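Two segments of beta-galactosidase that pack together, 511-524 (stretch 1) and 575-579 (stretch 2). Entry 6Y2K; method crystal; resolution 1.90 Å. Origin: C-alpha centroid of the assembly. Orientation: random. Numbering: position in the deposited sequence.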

# COMPACT_ATOMS: atom_id res chain seq x y z
N ALA A 511 42.06 -5.59 11.90
CA ALA A 511 41.06 -6.04 12.87
C ALA A 511 40.96 -7.57 12.85
O ALA A 511 41.16 -8.16 11.79
CB ALA A 511 39.71 -5.40 12.57
N PRO A 512 40.69 -8.23 13.98
CA PRO A 512 40.37 -7.63 15.27
C PRO A 512 41.57 -7.38 16.22
O PRO A 512 41.41 -7.44 17.43
CB PRO A 512 39.41 -8.65 15.86
CG PRO A 512 39.97 -9.95 15.38
CD PRO A 512 40.52 -9.69 14.00
N GLY A 513 42.74 -7.08 15.67
CA GLY A 513 43.83 -6.50 16.46
C GLY A 513 44.34 -7.41 17.56
O GLY A 513 44.67 -8.56 17.28
N PRO A 514 44.37 -6.93 18.82
CA PRO A 514 44.83 -7.80 19.93
C PRO A 514 44.00 -9.06 20.15
O PRO A 514 44.53 -10.04 20.67
CB PRO A 514 44.73 -6.89 21.16
CG PRO A 514 44.76 -5.51 20.62
CD PRO A 514 44.05 -5.58 19.30
N LEU A 515 42.73 -9.04 19.75
CA LEU A 515 41.83 -10.19 19.90
C LEU A 515 42.20 -11.37 18.99
O LEU A 515 41.79 -12.49 19.25
CB LEU A 515 40.37 -9.78 19.63
CG LEU A 515 39.26 -10.73 20.09
CD1 LEU A 515 39.01 -10.59 21.59
CD2 LEU A 515 37.97 -10.47 19.33
N ALA A 516 42.94 -11.12 17.91
CA ALA A 516 43.27 -12.16 16.93
C ALA A 516 44.02 -13.37 17.51
O ALA A 516 43.87 -14.47 16.98
CB ALA A 516 44.06 -11.58 15.76
N SER A 517 44.81 -13.19 18.56
CA SER A 517 45.46 -14.33 19.23
C SER A 517 44.43 -15.26 19.88
O SER A 517 44.61 -16.46 19.88
CB SER A 517 46.51 -13.86 20.25
OG SER A 517 45.92 -13.06 21.27
N LEU A 518 43.35 -14.69 20.41
CA LEU A 518 42.26 -15.46 21.04
C LEU A 518 41.27 -16.02 20.00
O LEU A 518 40.76 -17.13 20.14
CB LEU A 518 41.48 -14.56 22.01
CG LEU A 518 41.26 -14.96 23.47
CD1 LEU A 518 40.03 -14.23 24.00
CD2 LEU A 518 41.15 -16.46 23.72
N LEU A 519 40.97 -15.19 19.00
CA LEU A 519 39.99 -15.50 17.97
C LEU A 519 40.64 -15.28 16.61
O LEU A 519 40.59 -14.17 16.08
CB LEU A 519 38.75 -14.61 18.14
CG LEU A 519 37.75 -15.14 19.17
CD1 LEU A 519 36.88 -14.04 19.77
CD2 LEU A 519 36.89 -16.21 18.53
N PRO A 520 41.32 -16.32 16.06
CA PRO A 520 42.08 -16.10 14.83
C PRO A 520 41.22 -15.87 13.58
O PRO A 520 40.66 -16.81 13.00
CB PRO A 520 42.95 -17.37 14.71
CG PRO A 520 42.23 -18.40 15.51
CD PRO A 520 41.54 -17.67 16.62
N LEU A 521 41.12 -14.61 13.19
CA LEU A 521 40.44 -14.20 11.96
C LEU A 521 41.00 -12.87 11.48
O LEU A 521 41.68 -12.17 12.24
CB LEU A 521 38.93 -14.09 12.23
CG LEU A 521 38.50 -13.06 13.28
CD1 LEU A 521 37.90 -11.83 12.61
CD2 LEU A 521 37.51 -13.66 14.25
N THR A 522 40.72 -12.53 10.23
CA THR A 522 41.16 -11.27 9.64
C THR A 522 39.97 -10.58 8.97
O THR A 522 39.32 -11.17 8.12
CB THR A 522 42.27 -11.51 8.60
OG1 THR A 522 43.39 -12.14 9.24
CG2 THR A 522 42.73 -10.19 7.97
N VAL A 523 39.70 -9.34 9.36
CA VAL A 523 38.73 -8.50 8.65
C VAL A 523 39.46 -7.89 7.48
O VAL A 523 40.27 -6.97 7.64
CB VAL A 523 38.13 -7.39 9.53
CG1 VAL A 523 37.13 -6.54 8.73
CG2 VAL A 523 37.46 -7.99 10.77
N GLU A 524 39.18 -8.39 6.29
CA GLU A 524 39.87 -7.97 5.08
C GLU A 524 39.40 -6.59 4.64
O GLU A 524 40.19 -5.76 4.19
CB GLU A 524 39.64 -8.98 3.96
CG GLU A 524 40.17 -10.38 4.29
CD GLU A 524 39.88 -11.40 3.21
OE1 GLU A 524 38.83 -11.31 2.54
OE2 GLU A 524 40.71 -12.32 3.03
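Stretch 2 (575-579) RHYYL

Stretch 2 runs as an extended β-strand from His576 to Leu579, preceded by Arg575 in a non-strand conformation (phi/psi -112/9). It packs against side chains spread from Pro512 to Val523; between them, residues 514-518 adopt helical backbone angles without the regular bonding of a helix, and the chain then continues into a strand that includes Thr522 to Glu524. His576 to Leu579 runs in roughly the same direction as Leu521 to Glu524. No hydrogen bond links the two stretches; the contacts are van der Waals, most of them between side chains, with two CH-pi contacts among them, and 379 Å² is buried, both sides summed. The backbones remain well apart: the closest CA atoms, those of Leu519 and His576, are 6.9 Å from each other.

Arg575 makes no contact with stretch 1, and its guanidinium is engaged through NH1 elsewhere in the structure. The packing begins at His576, whose CA-to-CB bond points toward stretch 1. With chi1 in the m well, its imidazole presents one face to Leu518. The methyl CD2 of Leu518 lies 3.7 Å from the centroid of the His576 ring and 19° off the ring normal, a CH-pi contact; the same CD2 is 3.5 Å from NE2 of His576. Leu518 starts out sideways, but the end of its side chain comes nearer to the strand. Leu519 lies against the beginning of the strand as well, its CD2 3.6 Å from the backbone O of His576 and 3.9 Å from the CB of that residue.

At Tyr577 the alternation of the strand turns the side chain away, leaving the backbone to meet stretch 1: Leu519 CD1 approaches the carbonyl O of Tyr577 to 3.6 Å. Leu519 thus spans successive residues of the strand, since its CD1 also lies 4.3 Å from CB of Tyr578.

Tyr578 again points toward stretch 1 and has the largest area covered in the contact, 105 Å². Its t rotamer carries the ring along a series of apolar side chains. CD2 of Leu521 packs 3.6 Å from CB of Tyr578, while CD1 of Leu521 sits over one face of the ring, 4.2 Å from the Tyr578 centroid and 24° off the normal. Leu515 CD2 and Pro512 CB approach the ring obliquely, at 4.1 Å from Tyr578 CD1 and 4.3 Å from Tyr578 CE1, respectively. Farther out, CG2 of Val523 is 4.1 Å from the OH of Tyr578, a hydroxyl hydrogen-bonded elsewhere in the structure. Leu579 points away and ends the segment without touching stretch 1.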

# COMPACT_ATOMS: atom_id res chain seq x y z
N ARG A 575 34.55 -21.62 24.05
CA ARG A 575 34.05 -20.49 24.82
C ARG A 575 34.31 -19.11 24.18
O ARG A 575 34.05 -18.09 24.82
CB ARG A 575 34.67 -20.52 26.23
CG ARG A 575 34.35 -21.78 27.03
CD ARG A 575 34.82 -21.67 28.48
NE ARG A 575 36.29 -21.72 28.59
CZ ARG A 575 37.13 -20.68 28.63
NH1 ARG A 575 36.70 -19.41 28.59
NH2 ARG A 575 38.44 -20.91 28.72
N HIS A 576 34.78 -19.06 22.93
CA HIS A 576 35.12 -17.79 22.27
C HIS A 576 34.45 -17.66 20.91
O HIS A 576 34.58 -18.54 20.06
CB HIS A 576 36.64 -17.66 22.13
CG HIS A 576 37.38 -17.87 23.42
ND1 HIS A 576 37.91 -19.08 23.78
CD2 HIS A 576 37.65 -17.01 24.43
CE1 HIS A 576 38.49 -18.97 24.97
NE2 HIS A 576 38.35 -17.72 25.38
N TYR A 577 33.73 -16.55 20.70
CA TYR A 577 32.98 -16.29 19.46
C TYR A 577 33.18 -14.85 19.00
O TYR A 577 33.33 -13.95 19.83
CB TYR A 577 31.49 -16.60 19.66
CG TYR A 577 31.27 -18.04 20.08
CD1 TYR A 577 31.43 -18.43 21.41
CD2 TYR A 577 30.98 -19.02 19.14
CE1 TYR A 577 31.27 -19.75 21.80
CE2 TYR A 577 30.81 -20.35 19.51
CZ TYR A 577 30.96 -20.71 20.84
OH TYR A 577 30.81 -22.02 21.22
N TYR A 578 33.21 -14.66 17.68
CA TYR A 578 33.27 -13.35 17.04
C TYR A 578 32.09 -13.18 16.07
O TYR A 578 31.81 -14.07 15.26
CB TYR A 578 34.58 -13.15 16.26
CG TYR A 578 34.69 -11.77 15.64
CD1 TYR A 578 35.06 -10.67 16.40
CD2 TYR A 578 34.35 -11.55 14.29
CE1 TYR A 578 35.13 -9.40 15.85
CE2 TYR A 578 34.43 -10.28 13.73
CZ TYR A 578 34.81 -9.20 14.51
OH TYR A 578 34.89 -7.93 13.98
N LEU A 579 31.44 -12.02 16.14
CA LEU A 579 30.36 -11.63 15.24
C LEU A 579 30.84 -10.47 14.38
O LEU A 579 31.24 -9.44 14.92
CB LEU A 579 29.13 -11.24 16.06
CG LEU A 579 27.91 -10.60 15.36
CD1 LEU A 579 27.31 -11.55 14.34
CD2 LEU A 579 26.88 -10.19 16.40